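Local coordinates for RNA pseudouridylate synthase domain-containing protein 1 (Homo sapiens, PDB 5VBB) that probably binds RNA and isomerises uridine to pseudouridine in it, at residues N22-W25 and D26-I29; L38-Q41 and K42-R45; Q249-Q252 and A253-T257. All blocks are in the same frame, centred on the assembly; numbering follows the deposited sequence.

Contact 1. Residues N22-W25 and D26-I29; sequences NKHW and DVRI
The side chain of Lys-23 reaches across the turn to Val-27, and Lys-23 NZ donates to Val-27 O over 2.7 Å. The two residues close the turn that leaves strand 18-23 in the RluA-type pseudouridine synthase fold. The chain of Lys-23 runs out straight, then bends at its last two torsions (chi3 84°, chi4 65°), which turns the ammonium group back to the turn. Val-27 O takes this bond in its carbonyl plane. Lys-23 NZ also bonds to His-24 O at 3.2 Å and to the carbonyls of Asp-67 and Thr-70, four acceptors round three N-H, so one N-H is probably shared. Asp-67 is the predicted active-site aspartate, so Lys-23 ties this turn to the probable catalytic loop. A methionine in place of Lys-23 would probably leave these carbonyls without their shared donor and let the turn shift against that loop. CG2 of Val-27 packs on CB of His-24 at 3.8 Å. The carboxylate of Asp-26 sits at the edge of the Trp-25 ring, with the planes 65° apart. One face of that indole carries CE1 of His-24. The imidazole is fixed by a nearly straight bond, 2.8 Å from His-24 ND1 to a lone pair of Trp-25 O.

Contact 2. Residues L38-Q41 and K42-R45; sequences LTLQ and KQLR
Gln-43 folds its side chain back over the first turn of helix 40-47, against Thr-39 and Leu-40. CB of Gln-43 lies 3.4 Å from Leu-40 O. CG of Gln-43 comes next and rests 3.6 Å from Thr-39 O, with CD a little farther from the same oxygen. At the tip, OE1 of Gln-43 meets CD1 of Leu-40 at 3.4 Å, where the two side chains cross at about a right angle. The other tip atom, NE2, donates to Ser-5 O in the N-terminal segment. That bond fixes the rotation of the amide and leaves OE1 turned to the leucine. CG of Gln-43 is anti to its own carbonyl carbon (chi1 -68°), and the chain is extended beyond it, which carries the amide back along the helix to its start.

Thr-39 is the N-cap. Its hydroxyl stands between the backbone N and the carbonyl carbon (chi1 65°), and from there Thr-39 OG1 accepts from Lys-42 N at 3.2 Å with an N-H...O angle of 162°. This serves an amide of the first turn. CG of Lys-42 passes beside the same hydroxyl, while its extended chain leads away. The regular helix bonds follow, from Gln-43 N to Thr-39 O, from Leu-44 N to Leu-40 O and from Arg-45 N to Gln-41 O. On the inner face, CG of Leu-40 packs on CD1 of Leu-44 at 3.9 Å.

These two leucines seat the helix on the four-stranded antiparallel sheet. Both touch Leu-9 and Phe-62 of strand 61-62. Leu-40 also reaches Val-21 and Leu-44 reaches Leu-19, both of strand 18-23. Lys-42 and Arg-45 lie on the exposed side.

Contact 3. Residues Q249-Q252 and A253-T257; sequences QLVQ and ALRAT
Thr-257 OG1 donates to Ala-253 O over 2.7 Å, the shortest polar bond at the C-terminal end of helix 247-256. The hydroxyl approaches from above the plane of that carbonyl, at 35° to it, away from the lone-pair directions. Thr-257 N bonds in turn to Leu-254 O. The last residue of the segment therefore holds two carbonyls of the final turn, one by its side chain and one by its backbone.

Through the helix the regular pattern holds. Ala-253 N, Leu-254 N, Arg-255 N and Ala-256 N donate to the carbonyls of Gln-249, Leu-250, Val-251 and Gln-252.

Among the side chains, Arg-255 carries the contact. CG of Arg-255 lies 3.2 Å from Val-251 O. The chain is extended from CG to NE and runs back along the helix, so the guanidinium group comes over Val-251. CG1 of Val-251, anti to the backbone N (chi1 166°), touches one face of that group, offset toward its rim, 3.5 Å from NH2 of Arg-255. NE2 of Gln-252 lies at the edge of the guanidinium, 3.5 Å from NH2 of Arg-255. Both are donors, so they meet without a hydrogen bond, and the amide plane is turned 60° from the guanidinium.

The helix packs on the large antiparallel sheet through its apolar face. Leu-250 meets Leu-165 of strand 159-168 and Val-149 and Leu-151 of strand 146-156. Val-251 rests on Phe-211 and Cys-225, and Leu-254 on Tyr-212 and Lys-167. Arg-255 reaches Glu-223 of strand 221-225.

In the fold
Contacts 1 and 2 are neighbours in the chain and touch in space, with centres about 9 Å apart. A probable backbone hydrogen bond links Arg-28 O to Leu-40 N, 2.8 Å apart. Contact 3 lies on the opposite side of the chain's centre from contact 1. Contact 1 is nearest that centre and exposes none of its touching residues. Contact 2 has three buried and three exposed, and contact 3 exposes five of eight. Contact 1 is a turn held by a buried lysine beside the predicted active site. Contacts 2 and 3 are helix ends, one capped by a threonine at its start, the other held by one at its finish. Each helix lays leucines on a different antiparallel sheet and exposes charged side chains: Lys-42 and Arg-45, and Arg-255.

Contact 1. Residues N22-W25 and D26-I29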
loop_
_atom_site.group_PDB
_atom_site.type_symbol
_atom_site.label_atom_id
_atom_site.label_comp_id
_atom_site.label_asym_id
_atom_site.label_seq_id
_atom_site.Cartn_x
_atom_site.Cartn_y
_atom_site.Cartn_z
ATOM N N ASN A 22 2.505 -4.740 -10.995
ATOM C CA ASN A 22 3.129 -3.802 -10.081
ATOM C C ASN A 22 2.560 -2.454 -10.573
ATOM O O ASN A 22 3.059 -1.864 -11.524
ATOM C CB ASN A 22 4.652 -3.886 -10.167
ATOM C CG ASN A 22 5.361 -2.924 -9.265
ATOM O OD1 ASN A 22 4.736 -2.213 -8.489
ATOM N ND2 ASN A 22 6.676 -2.895 -9.332
ATOM N N LYS A 23 1.395 -2.090 -10.054
ATOM C CA LYS A 23 0.651 -0.932 -10.539
ATOM C C LYS A 23 1.468 0.334 -10.362
ATOM O O LYS A 23 2.133 0.505 -9.361
ATOM C CB LYS A 23 -0.712 -0.780 -9.810
ATOM C CG LYS A 23 -1.614 0.313 -10.402
ATOM C CD LYS A 23 -2.900 0.509 -9.595
ATOM C CE LYS A 23 -2.829 1.407 -8.390
ATOM N NZ LYS A 23 -2.543 2.823 -8.676
ATOM N N HIS A 24 1.416 1.204 -11.336
ATOM C CA HIS A 24 2.176 2.428 -11.298
ATOM C C HIS A 24 1.458 3.412 -10.368
ATOM O O HIS A 24 0.224 3.347 -10.209
ATOM C CB HIS A 24 2.277 2.987 -12.723
ATOM C CG HIS A 24 3.352 4.007 -12.917
ATOM N ND1 HIS A 24 3.181 5.324 -12.520
ATOM C CD2 HIS A 24 4.562 3.886 -13.506
ATOM C CE1 HIS A 24 4.282 5.961 -12.884
ATOM N NE2 HIS A 24 5.145 5.137 -13.471
ATOM N N TRP A 25 2.232 4.284 -9.717
ATOM C CA TRP A 25 1.667 5.343 -8.870
ATOM C C TRP A 25 0.846 6.297 -9.789
ATOM O O TRP A 25 1.163 6.450 -10.973
ATOM C CB TRP A 25 2.760 6.130 -8.103
ATOM C CG TRP A 25 3.898 6.626 -8.949
ATOM C CD1 TRP A 25 5.010 5.925 -9.319
ATOM C CD2 TRP A 25 4.000 7.902 -9.589
ATOM N NE1 TRP A 25 5.784 6.673 -10.161
ATOM C CE2 TRP A 25 5.201 7.903 -10.330
ATOM C CE3 TRP A 25 3.208 9.060 -9.581
ATOM C CZ2 TRP A 25 5.637 9.021 -11.050
ATOM C CZ3 TRP A 25 3.635 10.173 -10.300
ATOM C CH2 TRP A 25 4.835 10.149 -11.027
ATOM N N ASP A 26 -0.237 6.861 -9.264
ATOM C CA ASP A 26 -1.113 7.801 -9.980
ATOM C C ASP A 26 -1.673 7.189 -11.255
ATOM O O ASP A 26 -1.650 7.803 -12.323
ATOM C CB ASP A 26 -0.442 9.156 -10.263
ATOM C CG ASP A 26 -0.297 10.040 -9.054
ATOM O OD1 ASP A 26 -0.464 9.539 -7.934
ATOM O OD2 ASP A 26 0.144 11.205 -9.215
ATOM N N VAL A 27 -2.209 5.978 -11.121
ATOM C CA VAL A 27 -2.908 5.278 -12.190
ATOM C C VAL A 27 -4.163 4.685 -11.570
ATOM O O VAL A 27 -4.080 3.965 -10.598
ATOM C CB VAL A 27 -2.044 4.212 -12.902
ATOM C CG1 VAL A 27 -2.905 3.366 -13.840
ATOM C CG2 VAL A 27 -0.914 4.880 -13.683
ATOM N N ARG A 28 -5.318 4.963 -12.160
ATOM C CA ARG A 28 -6.608 4.487 -11.688
ATOM C C ARG A 28 -6.946 3.108 -12.237
ATOM O O ARG A 28 -6.653 2.825 -13.388
ATOM C CB ARG A 28 -7.697 5.480 -12.148
ATOM C CG ARG A 28 -8.940 5.459 -11.253
ATOM C CD ARG A 28 -9.819 6.659 -11.521
ATOM N NE ARG A 28 -9.048 7.908 -11.576
ATOM C CZ ARG A 28 -8.629 8.609 -10.525
ATOM N NH1 ARG A 28 -8.933 8.222 -9.289
ATOM N NH2 ARG A 28 -7.935 9.726 -10.701
ATOM N N ILE A 29 -7.650 2.292 -11.455
ATOM C CA ILE A 29 -8.073 0.970 -11.916
ATOM C C ILE A 29 -9.213 1.091 -12.967
ATOM O O ILE A 29 -9.049 0.675 -14.128
ATOM C CB ILE A 29 -8.480 0.087 -10.721
ATOM C CG1 ILE A 29 -7.222 -0.259 -9.893
ATOM C CG2 ILE A 29 -9.212 -1.186 -11.194
ATOM C CD1 ILE A 29 -7.448 -1.167 -8.779
#

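Contact 2. Residues L38-Q41 and K42-R45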
loop_
_atom_site.group_PDB
_atom_site.type_symbol
_atom_site.label_atom_id
_atom_site.label_comp_id
_atom_site.label_asym_id
_atom_site.label_seq_id
_atom_site.Cartn_x
_atom_site.Cartn_y
_atom_site.Cartn_z
ATOM N N LEU A 38 -5.953 7.310 -19.047
ATOM C CA LEU A 38 -4.983 6.319 -18.576
ATOM C C LEU A 38 -5.504 5.560 -17.356
ATOM O O LEU A 38 -5.591 6.132 -16.269
ATOM C CB LEU A 38 -3.641 6.994 -18.215
ATOM C CG LEU A 38 -2.559 6.093 -17.590
ATOM C CD1 LEU A 38 -2.010 5.103 -18.617
ATOM C CD2 LEU A 38 -1.441 6.927 -17.002
ATOM N N THR A 39 -5.782 4.260 -17.519
ATOM C CA THR A 39 -6.188 3.394 -16.416
ATOM C C THR A 39 -5.421 2.081 -16.478
ATOM O O THR A 39 -4.814 1.774 -17.511
ATOM C CB THR A 39 -7.679 3.087 -16.469
ATOM O OG1 THR A 39 -7.938 2.316 -17.653
ATOM C CG2 THR A 39 -8.537 4.339 -16.401
ATOM N N LEU A 40 -5.519 1.266 -15.405
ATOM C CA LEU A 40 -4.869 -0.053 -15.394
ATOM C C LEU A 40 -5.513 -0.941 -16.485
ATOM O O LEU A 40 -4.789 -1.564 -17.259
ATOM C CB LEU A 40 -4.904 -0.728 -14.009
ATOM C CG LEU A 40 -4.224 -2.094 -13.928
ATOM C CD1 LEU A 40 -2.797 -2.074 -14.445
ATOM C CD2 LEU A 40 -4.233 -2.579 -12.572
ATOM N N GLN A 41 -6.856 -0.887 -16.624
ATOM C CA GLN A 41 -7.580 -1.617 -17.675
ATOM C C GLN A 41 -6.994 -1.367 -19.083
ATOM O O GLN A 41 -6.789 -2.315 -19.833
ATOM C CB GLN A 41 -9.074 -1.223 -17.673
ATOM C CG GLN A 41 -9.863 -1.818 -16.511
ATOM C CD GLN A 41 -10.486 -3.153 -16.865
ATOM O OE1 GLN A 41 -9.885 -3.985 -17.552
ATOM N NE2 GLN A 41 -11.696 -3.408 -16.376
ATOM N N LYS A 42 -6.727 -0.098 -19.438
ATOM C CA LYS A 42 -6.172 0.238 -20.754
ATOM C C LYS A 42 -4.764 -0.339 -20.915
ATOM O O LYS A 42 -4.455 -0.883 -21.968
ATOM C CB LYS A 42 -6.170 1.758 -21.011
ATOM C CG LYS A 42 -7.558 2.341 -21.240
ATOM C CD LYS A 42 -7.487 3.806 -21.651
ATOM C CE LYS A 42 -8.807 4.344 -22.148
ATOM N NZ LYS A 42 -8.641 5.608 -22.916
ATOM N N GLN A 43 -3.924 -0.266 -19.871
ATOM C CA GLN A 43 -2.578 -0.863 -19.922
ATOM C C GLN A 43 -2.687 -2.381 -20.181
ATOM O O GLN A 43 -1.962 -2.927 -21.016
ATOM C CB GLN A 43 -1.810 -0.629 -18.609
ATOM C CG GLN A 43 -1.441 0.836 -18.368
ATOM C CD GLN A 43 -0.879 1.103 -16.992
ATOM O OE1 GLN A 43 -1.364 0.588 -15.978
ATOM N NE2 GLN A 43 0.150 1.928 -16.912
ATOM N N LEU A 44 -3.633 -3.037 -19.481
ATOM C CA LEU A 44 -3.880 -4.468 -19.632
ATOM C C LEU A 44 -4.369 -4.803 -21.020
ATOM O O LEU A 44 -3.879 -5.766 -21.616
ATOM C CB LEU A 44 -4.875 -4.958 -18.582
ATOM C CG LEU A 44 -4.259 -5.142 -17.196
ATOM C CD1 LEU A 44 -5.337 -5.160 -16.113
ATOM C CD2 LEU A 44 -3.393 -6.382 -17.148
ATOM N N ARG A 45 -5.329 -4.014 -21.536
ATOM C CA ARG A 45 -5.832 -4.182 -22.891
ATOM C C ARG A 45 -4.687 -4.021 -23.912
ATOM O O ARG A 45 -4.606 -4.792 -24.883
ATOM C CB ARG A 45 -6.928 -3.155 -23.198
ATOM C CG ARG A 45 -8.279 -3.461 -22.551
ATOM C CD ARG A 45 -9.281 -2.326 -22.759
ATOM N NE ARG A 45 -9.169 -1.708 -24.089
ATOM C CZ ARG A 45 -9.615 -2.231 -25.233
ATOM N NH1 ARG A 45 -10.229 -3.412 -25.241
ATOM N NH2 ARG A 45 -9.448 -1.578 -26.377
#

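Contact 3. Residues Q249-Q252 and A253-T257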
loop_
_atom_site.group_PDB
_atom_site.type_symbol
_atom_site.label_atom_id
_atom_site.label_comp_id
_atom_site.label_asym_id
_atom_site.label_seq_id
_atom_site.Cartn_x
_atom_site.Cartn_y
_atom_site.Cartn_z
ATOM N N GLN A 249 15.084 -9.878 5.922
ATOM C CA GLN A 249 14.691 -10.704 7.036
ATOM C C GLN A 249 13.205 -10.603 7.341
ATOM O O GLN A 249 12.576 -11.620 7.655
ATOM C CB GLN A 249 15.501 -10.320 8.287
ATOM C CG GLN A 249 17.001 -10.620 8.152
ATOM C CD GLN A 249 17.287 -12.077 8.377
ATOM O OE1 GLN A 249 17.269 -12.887 7.458
ATOM N NE2 GLN A 249 17.459 -12.466 9.620
ATOM N N LEU A 250 12.637 -9.383 7.271
ATOM C CA LEU A 250 11.213 -9.218 7.525
ATOM C C LEU A 250 10.400 -9.884 6.439
ATOM O O LEU A 250 9.354 -10.426 6.753
ATOM C CB LEU A 250 10.823 -7.739 7.681
ATOM C CG LEU A 250 11.362 -7.093 8.954
ATOM C CD1 LEU A 250 11.339 -5.613 8.829
ATOM C CD2 LEU A 250 10.573 -7.532 10.187
ATOM N N VAL A 251 10.907 -9.947 5.187
ATOM C CA VAL A 251 10.177 -10.647 4.110
ATOM C C VAL A 251 10.187 -12.138 4.379
ATOM O O VAL A 251 9.166 -12.786 4.188
ATOM C CB VAL A 251 10.736 -10.308 2.700
ATOM C CG1 VAL A 251 10.209 -11.273 1.624
ATOM C CG2 VAL A 251 10.391 -8.887 2.345
ATOM N N GLN A 252 11.309 -12.685 4.866
ATOM C CA GLN A 252 11.330 -14.097 5.280
ATOM C C GLN A 252 10.305 -14.358 6.415
ATOM O O GLN A 252 9.643 -15.383 6.420
ATOM C CB GLN A 252 12.732 -14.531 5.761
ATOM C CG GLN A 252 13.817 -14.499 4.696
ATOM C CD GLN A 252 13.459 -15.385 3.548
ATOM O OE1 GLN A 252 13.204 -16.577 3.730
ATOM N NE2 GLN A 252 13.295 -14.811 2.371
ATOM N N ALA A 253 10.123 -13.416 7.346
ATOM C CA ALA A 253 9.123 -13.608 8.406
ATOM C C ALA A 253 7.696 -13.512 7.855
ATOM O O ALA A 253 6.833 -14.309 8.234
ATOM C CB ALA A 253 9.327 -12.613 9.553
ATOM N N LEU A 254 7.468 -12.606 6.915
ATOM C CA LEU A 254 6.160 -12.476 6.262
ATOM C C LEU A 254 5.774 -13.750 5.574
ATOM O O LEU A 254 4.679 -14.236 5.778
ATOM C CB LEU A 254 6.181 -11.365 5.187
ATOM C CG LEU A 254 5.814 -9.968 5.614
ATOM C CD1 LEU A 254 6.085 -9.006 4.507
ATOM C CD2 LEU A 254 4.304 -9.864 5.975
ATOM N N ARG A 255 6.690 -14.306 4.783
ATOM C CA ARG A 255 6.463 -15.535 3.984
ATOM C C ARG A 255 6.118 -16.722 4.846
ATOM O O ARG A 255 5.247 -17.526 4.472
ATOM C CB ARG A 255 7.706 -15.852 3.128
ATOM C CG ARG A 255 7.954 -14.842 2.012
ATOM C CD ARG A 255 9.197 -15.191 1.176
ATOM N NE ARG A 255 9.107 -14.667 -0.195
ATOM C CZ ARG A 255 10.089 -14.093 -0.897
ATOM N NH1 ARG A 255 9.866 -13.664 -2.131
ATOM N NH2 ARG A 255 11.301 -13.937 -0.367
ATOM N N ALA A 256 6.768 -16.817 6.030
ATOM C CA ALA A 256 6.551 -17.920 6.984
ATOM C C ALA A 256 5.353 -17.734 7.883
ATOM O O ALA A 256 4.968 -18.700 8.556
ATOM C CB ALA A 256 7.772 -18.103 7.849
ATOM N N THR A 257 4.736 -16.549 7.901
ATOM C CA THR A 257 3.572 -16.336 8.765
ATOM C C THR A 257 2.356 -17.111 8.269
ATOM O O THR A 257 2.040 -17.044 7.095
ATOM C CB THR A 257 3.247 -14.848 8.909
ATOM O OG1 THR A 257 4.415 -14.179 9.399
ATOM C CG2 THR A 257 2.101 -14.588 9.892
#